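Local coordinates for protein ferric enterobactin receptor PIRA (Pseudomonas aeruginosa, PDB 5FP2) that probably takes up ferric enterobactin across the outer membrane as a TonB-dependent siderophore receptor, at residues 348-353 with 376-381; 407-412 with 477-482; 622-627 with 666-671; 673-678 with 712-717. All blocks are in the same frame, centred on the assembly; numbering follows the deposited sequence.

Overall arrangement
All four contacts involve the 22-stranded antiparallel barrel of a TonB-dependent receptor, and they follow one another along the chain without overlapping. Contacts 1 and 2 are neighbours, with centres 12 Å apart. They are joined where strand 367-381 of contact 1 pairs with strand 408-423 of contact 2, and contact 2 adds a loop to this wall. Contacts 3 and 4 form a second pair, 11 Å apart, joined through strands 659-669 and 674-681. The pairs lie far apart: the centres of contacts 1 and 3 are 46 Å from each other, across the chain's centre. Contact 4 includes the last strand, 708-716, which meets the first, 166-176, and so closes the barrel.

Contact 1: 348-353 with 376-381; sequences LENYRL and NKETLN
Glu349 and Tyr351 form hydrogen-bonded antiparallel pairs with Thr379 and Lys377. Each pair makes two backbone bonds, for example Glu349 N to Thr379 O at 2.9 Å and Tyr351 N to Lys377 O at 2.8 Å. Glu349 O has a second donor. Thr379 OG1 also donates to Glu349 O, at 3.2 Å, because chi1 of 56° places OG1 between the backbone N and the carbonyl carbon.

Side-chain polar contacts gather on the face with Asn350, Arg352, Asn376 and Glu378. Arg352 and Asn376 lie side by side, with guanidinium and amide planes 88° apart. Arg352 NE gives a hydrogen bond of 3.3 Å to Asn376 OD1, which sits at the guanidinium edge. Arg352 NH1 makes a salt bridge to Asp318 of the neighbouring strand 309-323. Arg352 NH2 is 4.6 Å from Glu378 OE2, near but not in contact. Asn350 OD1 rests against Glu378 CG at 3.1 Å and lies over one guanidinium face, toward its rim.

Apolar packing is slight. Leu348 CD1 meets Leu380 CD1 at 4.0 Å on this same face. On the other face the Tyr351 ring runs beside Lys377, with Tyr351 CD1 4.1 Å from Lys377 CB.

The face with Arg352 and Glu378 points into the barrel, and its polar side chains are consistent with the polar lumen of a barrel of this family. The salt bridge to Asp318 probably balances the guanidinium charge, and Glu378 nearby would add to this. Backbone pairing carries the hairpin, and the side chains add to it.

Contact 2: 407-412 with 477-482; sequences PKSKAE and QSNPNY
Ser409 and Tyr482 meet through their hydroxyls. Ser409 OG and Tyr482 OH are hydrogen-bonded at 2.6 Å, and either could be the donor. Pro407 O lies 3.0 Å from Tyr482 OH and is a possible second acceptor for the tyrosine proton, but the choice is not settled. Both oxygens approach the Tyr482 ring at its edge, near the ring plane. Ser409 CB is also at this edge, 3.5 Å from Tyr482 OH. Asn479 adds a weak bond from ND2 to Ser409 OG, 3.4 Å long and bent to 124°. Asn479 CG is anti to its backbone N (chi1 -177°), which helps to carry the amide toward Ser409. Thus Ser409 OG has two partners in the loop.

The rest is loose. The backbones stay well apart, with the CA atoms of Ser409 and Asn479 separated by 8.3 Å. Pro407 touches the loop through its carbonyl oxygen, and Lys408 lies on the surface. The loop holds its own shape here: a type I turn runs from Asn479 to Tyr482, and Asn479 OD1 accepts from Asn481 N in an Asx turn.

Residues 477-482 belong to the loop between strands 460-471 and 483-484. The loop leans on the start of strand 408-423, at the barrel end that is extracellular in this family. Ser409 is bonded through its backbone to Leu380 of strand 367-381. Tyr482 packs on Leu380 and meets the ring of Tyr476.

Contact 3: 622-627 with 666-671; sequences SERLST and AGYTFS
Leu625 CB meets the Tyr668 ring at its edge, near the plane, 4.0 Å from Tyr668 CD1. Phe670 CG also lies in the plane at the edge. In return, Tyr668 CD2 sits over the centre of one face of the Phe670 ring, 3.4 Å above it. The Arg624 chain crosses Tyr668 at a slant, with guanidinium and ring planes 52° apart. Arg624 CB meets Tyr668 CE1 at 3.5 Å, in an oblique approach to the ring. Arg624 CD lies near Tyr668 OH. At the guanidinium edge, near its plane, lies Thr669 O. This carbonyl touches the aliphatic part of Arg624 more closely, at CB, CG and CD.

Backbone bonds join the two segments. Ser626 and Gly667 form a hydrogen-bonded antiparallel pair, with Ser626 N to Gly667 O at 3.1 Å and Gly667 N to Ser626 O at 3.0 Å. Thr669 N gives a further bond to Arg624 O, also 3.1 Å. Thr627 and Ala666 continue the pairing as a non-hydrogen-bonded pair. On the inner side of the wall Ser626 touches Arg677, and Thr669 touches Ser675 of the next strand.

The contact joins the starting end of strand 625-634 to the finishing end of strand 659-669, beside short turns that are periplasmic in this family. Leu625 and Tyr668 point out of the barrel. An aromatic surface with a nearby arginine is consistent with the membrane interface region.

Contact 4: 673-678 with 712-717; sequences NLSVRG and SMTTSF
Ser712 N donates to Arg677 O at 2.7 Å, and Arg677 N returns a bond of 2.9 Å to Ser712 O. These two residues form a hydrogen-bonded antiparallel pair. Ser675 and Thr714 form the next one. Thr714 N to Ser675 O is nearly straight at 176°, while the return bond from Ser675 N to Thr714 O is weak. The pairing ends at Ser716 N, which reaches Asn673 O at 2.8 Å.

Outside the barrel, Met713 lies between Leu674 and Val676. Met713 CG, anti to its backbone N (chi1 -163°), touches both Leu674 CD1 at 3.8 Å and Val676 CG2 at 4.0 Å. This apolar surface probably faces lipid.

The inner side is polar. Ser675 OG packs on Thr714 CB at 3.7 Å, and Thr714 OG1 bonds to Thr170 OG1. Arg677 turns inward, where NE has weak hydrogen bonds to Ser665 OG and to Lys50 O of the plug.

Strand 674-681 is flanked by strand 659-669, through backbone bonds such as that of Val676 with Tyr668. Strand 708-716 lies between strands 674-681 and 166-176. The last and first strands of the barrel are paired there, as where Met713 bonds to Val171.

Contact 1: 348-353 with 376-381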
loop_
_atom_site.group_PDB
_atom_site.type_symbol
_atom_site.label_atom_id
_atom_site.label_comp_id
_atom_site.label_asym_id
_atom_site.label_seq_id
_atom_site.Cartn_x
_atom_site.Cartn_y
_atom_site.Cartn_z
ATOM N N LEU A 348 -12.225 -13.540 -13.171
ATOM C CA LEU A 348 -11.941 -13.748 -11.758
ATOM C C LEU A 348 -12.945 -12.905 -10.988
ATOM O O LEU A 348 -13.207 -11.763 -11.366
ATOM C CB LEU A 348 -10.518 -13.281 -11.417
ATOM C CG LEU A 348 -10.110 -13.365 -9.933
ATOM C CD1 LEU A 348 -9.941 -14.799 -9.446
ATOM C CD2 LEU A 348 -8.837 -12.579 -9.647
ATOM N N GLU A 349 -13.462 -13.434 -9.882
ATOM C CA GLU A 349 -14.407 -12.681 -9.062
ATOM C C GLU A 349 -14.294 -12.927 -7.571
ATOM O O GLU A 349 -14.334 -14.076 -7.126
ATOM C CB GLU A 349 -15.816 -13.045 -9.467
ATOM C CG GLU A 349 -15.888 -13.464 -10.915
ATOM C CD GLU A 349 -17.290 -13.664 -11.351
ATOM O OE1 GLU A 349 -18.171 -13.633 -10.468
ATOM O OE2 GLU A 349 -17.482 -13.827 -12.566
ATOM N N ASN A 350 -14.365 -11.840 -6.806
ATOM C CA ASN A 350 -14.305 -11.905 -5.355
ATOM C C ASN A 350 -15.558 -11.412 -4.673
ATOM O O ASN A 350 -15.973 -10.282 -4.884
ATOM C CB ASN A 350 -13.136 -11.073 -4.841
ATOM C CG ASN A 350 -11.835 -11.821 -4.926
ATOM O OD1 ASN A 350 -11.545 -12.690 -4.095
ATOM N ND2 ASN A 350 -11.093 -11.573 -5.999
ATOM N N TYR A 351 -16.038 -12.190 -3.716
ATOM C CA TYR A 351 -17.028 -11.700 -2.788
ATOM C C TYR A 351 -16.375 -11.573 -1.419
ATOM O O TYR A 351 -15.647 -12.458 -1.015
ATOM C CB TYR A 351 -18.223 -12.667 -2.751
ATOM C CG TYR A 351 -18.714 -13.066 -4.133
ATOM C CD1 TYR A 351 -18.021 -13.999 -4.902
ATOM C CD2 TYR A 351 -19.817 -12.454 -4.695
ATOM C CE1 TYR A 351 -18.432 -14.327 -6.180
ATOM C CE2 TYR A 351 -20.234 -12.776 -5.969
ATOM C CZ TYR A 351 -19.531 -13.701 -6.709
ATOM O OH TYR A 351 -19.983 -14.044 -7.964
ATOM N N ARG A 352 -16.628 -10.470 -0.721
ATOM C CA ARG A 352 -16.120 -10.271 0.627
ATOM C C ARG A 352 -17.190 -9.718 1.582
ATOM O O ARG A 352 -17.935 -8.798 1.234
ATOM C CB ARG A 352 -14.925 -9.311 0.584
ATOM C CG ARG A 352 -13.569 -9.966 0.337
ATOM C CD ARG A 352 -12.672 -9.117 -0.563
ATOM N NE ARG A 352 -11.418 -9.802 -0.921
ATOM C CZ ARG A 352 -10.699 -9.558 -2.020
ATOM N NH1 ARG A 352 -11.133 -8.681 -2.926
ATOM N NH2 ARG A 352 -9.577 -10.237 -2.256
ATOM N N LEU A 353 -17.215 -10.249 2.806
ATOM C CA LEU A 353 -17.917 -9.626 3.925
ATOM C C LEU A 353 -16.990 -9.427 5.123
ATOM O O LEU A 353 -16.015 -10.153 5.288
ATOM C CB LEU A 353 -19.100 -10.494 4.338
ATOM C CG LEU A 353 -20.248 -10.590 3.331
ATOM C CD1 LEU A 353 -21.161 -11.748 3.692
ATOM C CD2 LEU A 353 -21.028 -9.287 3.275
ATOM N N ASN A 376 -14.970 -14.581 2.620
ATOM C CA ASN A 376 -14.257 -14.267 1.395
ATOM C C ASN A 376 -14.436 -15.426 0.429
ATOM O O ASN A 376 -14.119 -16.567 0.758
ATOM C CB ASN A 376 -12.772 -14.078 1.715
ATOM C CG ASN A 376 -12.096 -13.053 0.815
ATOM O OD1 ASN A 376 -11.349 -12.187 1.294
ATOM N ND2 ASN A 376 -12.232 -13.235 -0.500
ATOM N N LYS A 377 -14.933 -15.149 -0.766
ATOM C CA LYS A 377 -14.984 -16.176 -1.788
ATOM C C LYS A 377 -14.285 -15.646 -3.019
ATOM O O LYS A 377 -14.442 -14.479 -3.347
ATOM C CB LYS A 377 -16.439 -16.524 -2.105
ATOM C CG LYS A 377 -16.623 -17.741 -3.000
ATOM C CD LYS A 377 -18.092 -18.125 -3.059
ATOM C CE LYS A 377 -18.408 -19.121 -4.167
ATOM N NZ LYS A 377 -19.871 -19.406 -4.291
ATOM N N GLU A 378 -13.490 -16.484 -3.677
ATOM C CA GLU A 378 -12.917 -16.120 -4.966
ATOM C C GLU A 378 -13.133 -17.226 -5.978
ATOM O O GLU A 378 -12.983 -18.405 -5.663
ATOM C CB GLU A 378 -11.436 -15.845 -4.852
ATOM C CG GLU A 378 -10.958 -15.632 -3.430
ATOM C CD GLU A 378 -9.461 -15.754 -3.337
ATOM O OE1 GLU A 378 -8.965 -16.900 -3.463
ATOM O OE2 GLU A 378 -8.801 -14.686 -3.286
ATOM N N THR A 379 -13.563 -16.833 -7.173
ATOM C CA THR A 379 -13.847 -17.776 -8.237
ATOM C C THR A 379 -12.987 -17.435 -9.443
ATOM O O THR A 379 -12.788 -16.269 -9.759
ATOM C CB THR A 379 -15.307 -17.676 -8.663
ATOM O OG1 THR A 379 -15.574 -16.318 -9.030
ATOM C CG2 THR A 379 -16.237 -18.078 -7.528
ATOM N N LEU A 380 -12.528 -18.464 -10.144
ATOM C CA LEU A 380 -11.727 -18.276 -11.339
ATOM C C LEU A 380 -12.235 -19.142 -12.479
ATOM O O LEU A 380 -12.354 -20.362 -12.344
ATOM C CB LEU A 380 -10.272 -18.629 -11.059
ATOM C CG LEU A 380 -9.382 -18.548 -12.300
ATOM C CD1 LEU A 380 -8.969 -17.107 -12.542
ATOM C CD2 LEU A 380 -8.168 -19.449 -12.164
ATOM N N ASN A 381 -12.467 -18.507 -13.623
ATOM C CA ASN A 381 -12.808 -19.221 -14.831
ATOM C C ASN A 381 -11.831 -18.890 -15.951
ATOM O O ASN A 381 -11.667 -17.730 -16.314
ATOM C CB ASN A 381 -14.226 -18.862 -15.252
ATOM C CG ASN A 381 -14.694 -19.656 -16.451
ATOM O OD1 ASN A 381 -14.241 -20.777 -16.693
ATOM N ND2 ASN A 381 -15.599 -19.071 -17.215
#

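Contact 2: 407-412 with 477-482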
loop_
_atom_site.group_PDB
_atom_site.type_symbol
_atom_site.label_atom_id
_atom_site.label_comp_id
_atom_site.label_asym_id
_atom_site.label_seq_id
_atom_site.Cartn_x
_atom_site.Cartn_y
_atom_site.Cartn_z
ATOM N N PRO A 407 -13.418 -25.900 -15.880
ATOM C CA PRO A 407 -12.761 -24.612 -16.101
ATOM C C PRO A 407 -12.811 -23.692 -14.882
ATOM O O PRO A 407 -12.015 -22.751 -14.787
ATOM C CB PRO A 407 -13.563 -24.011 -17.254
ATOM C CG PRO A 407 -14.940 -24.569 -17.077
ATOM C CD PRO A 407 -14.809 -25.896 -16.372
ATOM N N LYS A 408 -13.731 -23.977 -13.957
ATOM C CA LYS A 408 -13.948 -23.123 -12.788
ATOM C C LYS A 408 -13.120 -23.576 -11.576
ATOM O O LYS A 408 -12.848 -24.765 -11.390
ATOM C CB LYS A 408 -15.438 -23.075 -12.429
ATOM C CG LYS A 408 -16.202 -22.014 -13.206
ATOM C CD LYS A 408 -17.710 -22.153 -13.042
ATOM C CE LYS A 408 -18.278 -23.273 -13.907
ATOM N NZ LYS A 408 -19.754 -23.157 -14.088
ATOM N N SER A 409 -12.711 -22.612 -10.763
ATOM C CA SER A 409 -12.053 -22.917 -9.510
ATOM C C SER A 409 -12.544 -21.973 -8.433
ATOM O O SER A 409 -12.549 -20.764 -8.628
ATOM C CB SER A 409 -10.542 -22.770 -9.665
ATOM O OG SER A 409 -10.052 -23.642 -10.669
ATOM N N LYS A 410 -12.870 -22.527 -7.270
ATOM C CA LYS A 410 -13.331 -21.727 -6.147
ATOM C C LYS A 410 -12.452 -21.875 -4.902
ATOM O O LYS A 410 -11.540 -22.707 -4.847
ATOM C CB LYS A 410 -14.772 -22.096 -5.794
ATOM C CG LYS A 410 -15.550 -22.748 -6.929
ATOM C CD LYS A 410 -16.800 -23.476 -6.443
ATOM C CE LYS A 410 -17.763 -23.774 -7.581
ATOM N NZ LYS A 410 -17.152 -24.601 -8.657
ATOM N N ALA A 411 -12.698 -21.000 -3.933
ATOM C CA ALA A 411 -12.049 -21.054 -2.631
ATOM C C ALA A 411 -12.825 -20.120 -1.708
ATOM O O ALA A 411 -13.238 -19.036 -2.120
ATOM C CB ALA A 411 -10.596 -20.614 -2.742
ATOM N N GLU A 412 -13.054 -20.556 -0.473
ATOM C CA GLU A 412 -13.701 -19.716 0.530
ATOM C C GLU A 412 -12.700 -19.459 1.652
ATOM O O GLU A 412 -11.830 -20.292 1.910
ATOM C CB GLU A 412 -14.957 -20.405 1.084
ATOM C CG GLU A 412 -15.980 -20.790 0.013
ATOM C CD GLU A 412 -17.425 -20.863 0.512
ATOM O OE1 GLU A 412 -17.685 -21.434 1.596
ATOM O OE2 GLU A 412 -18.328 -20.389 -0.208
ATOM N N GLN A 477 -1.988 -21.898 -8.361
ATOM C CA GLN A 477 -0.843 -22.620 -7.773
ATOM C C GLN A 477 -1.283 -23.899 -7.083
ATOM O O GLN A 477 -0.496 -24.839 -6.946
ATOM C CB GLN A 477 -0.166 -21.751 -6.722
ATOM C CG GLN A 477 0.379 -20.456 -7.282
ATOM C CD GLN A 477 0.734 -19.462 -6.202
ATOM O OE1 GLN A 477 -0.006 -19.289 -5.235
ATOM N NE2 GLN A 477 1.911 -18.859 -6.324
ATOM N N SER A 478 -2.527 -23.900 -6.601
ATOM C CA SER A 478 -3.029 -25.015 -5.819
ATOM C C SER A 478 -3.789 -26.015 -6.691
ATOM O O SER A 478 -4.209 -27.062 -6.209
ATOM C CB SER A 478 -3.897 -24.515 -4.661
ATOM O OG SER A 478 -5.140 -24.010 -5.123
ATOM N N ASN A 479 -3.892 -25.739 -7.988
ATOM C CA ASN A 479 -4.684 -26.583 -8.873
ATOM C C ASN A 479 -3.857 -27.108 -10.041
ATOM O O ASN A 479 -3.441 -26.335 -10.901
ATOM C CB ASN A 479 -5.903 -25.814 -9.393
ATOM C CG ASN A 479 -6.809 -26.671 -10.254
ATOM O OD1 ASN A 479 -6.695 -27.903 -10.274
ATOM N ND2 ASN A 479 -7.709 -26.021 -10.991
ATOM N N PRO A 480 -3.645 -28.433 -10.091
ATOM C CA PRO A 480 -2.775 -29.051 -11.092
ATOM C C PRO A 480 -3.307 -28.966 -12.517
ATOM O O PRO A 480 -2.588 -29.285 -13.460
ATOM C CB PRO A 480 -2.705 -30.520 -10.658
ATOM C CG PRO A 480 -3.184 -30.549 -9.251
ATOM C CD PRO A 480 -4.150 -29.415 -9.117
ATOM N N ASN A 481 -4.571 -28.596 -12.673
ATOM C CA ASN A 481 -5.174 -28.548 -13.989
ATOM C C ASN A 481 -4.775 -27.309 -14.771
ATOM O O ASN A 481 -4.808 -27.319 -15.997
ATOM C CB ASN A 481 -6.686 -28.628 -13.854
ATOM C CG ASN A 481 -7.127 -29.875 -13.115
ATOM O OD1 ASN A 481 -6.309 -30.759 -12.837
ATOM N ND2 ASN A 481 -8.419 -29.950 -12.780
ATOM N N TYR A 482 -4.362 -26.257 -14.070
ATOM C CA TYR A 482 -3.930 -25.029 -14.730
ATOM C C TYR A 482 -2.467 -25.087 -15.129
ATOM O O TYR A 482 -1.592 -25.332 -14.294
ATOM C CB TYR A 482 -4.146 -23.822 -13.824
ATOM C CG TYR A 482 -5.597 -23.482 -13.612
ATOM C CD1 TYR A 482 -6.477 -23.352 -14.694
ATOM C CD2 TYR A 482 -6.104 -23.319 -12.333
ATOM C CE1 TYR A 482 -7.825 -23.074 -14.504
ATOM C CE2 TYR A 482 -7.446 -23.025 -12.136
ATOM C CZ TYR A 482 -8.298 -22.899 -13.222
ATOM O OH TYR A 482 -9.616 -22.579 -13.020
#

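Contact 3: 622-627 with 666-671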
loop_
_atom_site.group_PDB
_atom_site.type_symbol
_atom_site.label_atom_id
_atom_site.label_comp_id
_atom_site.label_asym_id
_atom_site.label_seq_id
_atom_site.Cartn_x
_atom_site.Cartn_y
_atom_site.Cartn_z
ATOM N N SER A 622 9.568 30.179 -0.300
ATOM C CA SER A 622 8.471 31.098 0.034
ATOM C C SER A 622 7.247 30.328 0.509
ATOM O O SER A 622 7.209 29.099 0.417
ATOM C CB SER A 622 8.070 31.927 -1.190
ATOM O OG SER A 622 7.215 31.200 -2.066
ATOM N N GLU A 623 6.203 31.055 0.896
ATOM C CA GLU A 623 4.896 30.435 1.102
ATOM C C GLU A 623 4.541 29.607 -0.120
ATOM O O GLU A 623 4.111 28.468 0.005
ATOM C CB GLU A 623 3.808 31.487 1.321
ATOM C CG GLU A 623 4.033 32.435 2.497
ATOM C CD GLU A 623 3.364 31.996 3.794
ATOM O OE1 GLU A 623 2.378 31.222 3.749
ATOM O OE2 GLU A 623 3.769 32.508 4.867
ATOM N N ARG A 624 4.767 30.174 -1.299
ATOM C CA ARG A 624 4.270 29.593 -2.549
ATOM C C ARG A 624 5.324 28.721 -3.238
ATOM O O ARG A 624 4.979 27.802 -3.974
ATOM C CB ARG A 624 3.768 30.701 -3.492
ATOM C CG ARG A 624 2.790 31.647 -2.814
ATOM C CD ARG A 624 2.043 32.548 -3.776
ATOM N NE ARG A 624 0.812 33.039 -3.154
ATOM C CZ ARG A 624 0.640 34.268 -2.677
ATOM N NH1 ARG A 624 1.596 35.173 -2.813
ATOM N NH2 ARG A 624 -0.502 34.605 -2.092
ATOM N N LEU A 625 6.600 29.009 -3.020
ATOM C CA LEU A 625 7.660 28.357 -3.792
ATOM C C LEU A 625 8.481 27.331 -2.991
ATOM O O LEU A 625 8.946 27.603 -1.878
ATOM C CB LEU A 625 8.611 29.400 -4.370
ATOM C CG LEU A 625 9.762 28.794 -5.173
ATOM C CD1 LEU A 625 9.258 28.090 -6.419
ATOM C CD2 LEU A 625 10.763 29.868 -5.538
ATOM N N SER A 626 8.741 26.190 -3.618
ATOM C CA SER A 626 9.191 25.016 -2.902
ATOM C C SER A 626 10.150 24.187 -3.763
ATOM O O SER A 626 9.928 23.997 -4.951
ATOM C CB SER A 626 7.977 24.183 -2.488
ATOM O OG SER A 626 8.314 22.812 -2.397
ATOM N N THR A 627 11.237 23.708 -3.169
ATOM C CA THR A 627 12.293 23.064 -3.959
ATOM C C THR A 627 12.900 21.829 -3.291
ATOM O O THR A 627 13.221 21.843 -2.108
ATOM C CB THR A 627 13.480 24.015 -4.278
ATOM O OG1 THR A 627 13.129 25.385 -4.046
ATOM C CG2 THR A 627 13.904 23.843 -5.739
ATOM N N ALA A 666 10.783 21.381 -8.547
ATOM C CA ALA A 666 10.312 22.711 -8.153
ATOM C C ALA A 666 8.810 22.784 -8.231
ATOM O O ALA A 666 8.202 22.104 -9.046
ATOM C CB ALA A 666 10.918 23.787 -9.040
ATOM N N GLY A 667 8.224 23.618 -7.379
ATOM C CA GLY A 667 6.778 23.758 -7.332
ATOM C C GLY A 667 6.355 25.165 -6.984
ATOM O O GLY A 667 6.955 25.806 -6.119
ATOM N N TYR A 668 5.312 25.647 -7.651
ATOM C CA TYR A 668 4.743 26.931 -7.291
ATOM C C TYR A 668 3.246 26.832 -7.120
ATOM O O TYR A 668 2.583 26.114 -7.861
ATOM C CB TYR A 668 5.087 27.982 -8.337
ATOM C CG TYR A 668 4.767 29.375 -7.868
ATOM C CD1 TYR A 668 5.615 30.030 -6.997
ATOM C CD2 TYR A 668 3.575 30.009 -8.243
ATOM C CE1 TYR A 668 5.312 31.294 -6.526
ATOM C CE2 TYR A 668 3.279 31.290 -7.805
ATOM C CZ TYR A 668 4.143 31.915 -6.926
ATOM O OH TYR A 668 3.838 33.163 -6.442
ATOM N N THR A 669 2.725 27.564 -6.141
ATOM C CA THR A 669 1.288 27.602 -5.868
ATOM C C THR A 669 0.739 29.018 -6.017
ATOM O O THR A 669 1.037 29.892 -5.209
ATOM C CB THR A 669 0.996 27.140 -4.435
ATOM O OG1 THR A 669 1.904 26.098 -4.078
ATOM C CG2 THR A 669 -0.416 26.625 -4.322
ATOM N N PHE A 670 -0.111 29.231 -7.018
ATOM C CA PHE A 670 -0.617 30.571 -7.315
ATOM C C PHE A 670 -1.751 30.934 -6.374
ATOM O O PHE A 670 -1.974 32.106 -6.090
ATOM C CB PHE A 670 -1.114 30.663 -8.753
ATOM C CG PHE A 670 -0.033 30.524 -9.768
ATOM C CD1 PHE A 670 0.452 29.271 -10.112
ATOM C CD2 PHE A 670 0.562 31.643 -10.317
ATOM C CE1 PHE A 670 1.528 29.135 -10.972
ATOM C CE2 PHE A 670 1.651 31.517 -11.161
ATOM C CZ PHE A 670 2.148 30.264 -11.472
ATOM N N SER A 671 -2.448 29.912 -5.882
ATOM C CA SER A 671 -3.774 30.069 -5.290
ATOM C C SER A 671 -4.339 28.696 -4.937
ATOM O O SER A 671 -3.766 27.660 -5.289
ATOM C CB SER A 671 -4.706 30.724 -6.295
ATOM O OG SER A 671 -4.726 29.948 -7.480
#

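Contact 4: 673-678 with 712-717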
loop_
_atom_site.group_PDB
_atom_site.type_symbol
_atom_site.label_atom_id
_atom_site.label_comp_id
_atom_site.label_asym_id
_atom_site.label_seq_id
_atom_site.Cartn_x
_atom_site.Cartn_y
_atom_site.Cartn_z
ATOM N N ASN A 673 -6.687 27.545 -6.452
ATOM C CA ASN A 673 -7.197 27.050 -7.729
ATOM C C ASN A 673 -6.128 26.457 -8.621
ATOM O O ASN A 673 -6.453 25.651 -9.492
ATOM C CB ASN A 673 -7.873 28.170 -8.504
ATOM C CG ASN A 673 -8.936 28.860 -7.698
ATOM O OD1 ASN A 673 -9.421 28.324 -6.699
ATOM N ND2 ASN A 673 -9.331 30.041 -8.142
ATOM N N LEU A 674 -4.894 26.958 -8.502
ATOM C CA LEU A 674 -3.849 26.644 -9.469
ATOM C C LEU A 674 -2.509 26.441 -8.798
ATOM O O LEU A 674 -2.128 27.202 -7.916
ATOM C CB LEU A 674 -3.712 27.750 -10.522
ATOM C CG LEU A 674 -2.623 27.572 -11.586
ATOM C CD1 LEU A 674 -2.899 26.338 -12.426
ATOM C CD2 LEU A 674 -2.542 28.799 -12.475
ATOM N N SER A 675 -1.728 25.517 -9.342
ATOM C CA SER A 675 -0.391 25.269 -8.874
ATOM C C SER A 675 0.344 24.472 -9.927
ATOM O O SER A 675 -0.244 23.747 -10.682
ATOM C CB SER A 675 -0.462 24.471 -7.587
ATOM O OG SER A 675 -0.987 23.171 -7.861
ATOM N N VAL A 676 1.660 24.543 -9.916
ATOM C CA VAL A 676 2.472 23.944 -10.966
ATOM C C VAL A 676 3.748 23.342 -10.395
ATOM O O VAL A 676 4.333 23.861 -9.431
ATOM C CB VAL A 676 2.887 25.003 -11.988
ATOM C CG1 VAL A 676 4.020 24.488 -12.855
ATOM C CG2 VAL A 676 1.692 25.396 -12.824
ATOM N N ARG A 677 4.180 22.250 -11.015
ATOM C CA ARG A 677 5.353 21.546 -10.551
ATOM C C ARG A 677 6.131 20.937 -11.708
ATOM O O ARG A 677 5.555 20.432 -12.667
ATOM C CB ARG A 677 4.961 20.459 -9.568
ATOM C CG ARG A 677 6.179 19.817 -8.954
ATOM C CD ARG A 677 6.005 19.545 -7.475
ATOM N NE ARG A 677 7.291 19.240 -6.876
ATOM C CZ ARG A 677 7.958 20.076 -6.101
ATOM N NH1 ARG A 677 7.436 21.252 -5.769
ATOM N NH2 ARG A 677 9.155 19.715 -5.643
ATOM N N GLY A 678 7.451 20.982 -11.592
ATOM C CA GLY A 678 8.345 20.532 -12.656
ATOM C C GLY A 678 9.687 20.058 -12.111
ATOM O O GLY A 678 10.098 20.449 -11.021
ATOM N N SER A 712 3.787 19.252 -14.310
ATOM C CA SER A 712 2.438 18.983 -13.831
ATOM C C SER A 712 1.738 20.289 -13.559
ATOM O O SER A 712 2.337 21.241 -13.064
ATOM C CB SER A 712 2.481 18.200 -12.522
ATOM O OG SER A 712 1.184 17.854 -12.066
ATOM N N MET A 713 0.437 20.289 -13.795
ATOM C CA MET A 713 -0.423 21.410 -13.437
ATOM C C MET A 713 -1.617 20.861 -12.698
ATOM O O MET A 713 -2.157 19.828 -13.090
ATOM C CB MET A 713 -0.881 22.120 -14.697
ATOM C CG MET A 713 -1.439 23.508 -14.451
ATOM S SD MET A 713 -1.864 24.306 -16.011
ATOM C CE MET A 713 -3.665 24.445 -15.887
ATOM N N THR A 714 -1.994 21.504 -11.604
ATOM C CA THR A 714 -3.216 21.141 -10.915
ATOM C C THR A 714 -4.175 22.343 -10.796
ATOM O O THR A 714 -3.837 23.363 -10.208
ATOM C CB THR A 714 -2.914 20.478 -9.554
ATOM O OG1 THR A 714 -2.536 19.113 -9.765
ATOM C CG2 THR A 714 -4.132 20.490 -8.664
ATOM N N THR A 715 -5.334 22.251 -11.451
ATOM C CA THR A 715 -6.454 23.175 -11.188
ATOM C C THR A 715 -7.424 22.552 -10.198
ATOM O O THR A 715 -7.558 21.332 -10.149
ATOM C CB THR A 715 -7.288 23.518 -12.437
ATOM O OG1 THR A 715 -7.853 22.326 -12.985
ATOM C CG2 THR A 715 -6.465 24.207 -13.496
ATOM N N SER A 716 -8.179 23.395 -9.498
ATOM C CA SER A 716 -9.151 22.929 -8.506
ATOM C C SER A 716 -10.093 24.065 -8.085
ATOM O O SER A 716 -9.667 25.215 -8.013
ATOM C CB SER A 716 -8.415 22.425 -7.272
ATOM O OG SER A 716 -7.996 23.539 -6.492
ATOM N N PHE A 717 -11.312 23.742 -7.662
ATOM C CA PHE A 717 -12.193 24.769 -7.104
ATOM C C PHE A 717 -12.831 24.415 -5.749
ATOM O O PHE A 717 -14.037 24.580 -5.551
ATOM C CB PHE A 717 -13.248 25.199 -8.135
ATOM C CG PHE A 717 -14.004 24.056 -8.765
ATOM C CD1 PHE A 717 -14.773 23.210 -7.982
ATOM C CD2 PHE A 717 -14.052 23.901 -10.151
ATOM C CE1 PHE A 717 -15.514 22.185 -8.551
ATOM C CE2 PHE A 717 -14.790 22.870 -10.726
ATOM C CZ PHE A 717 -15.515 22.010 -9.920
#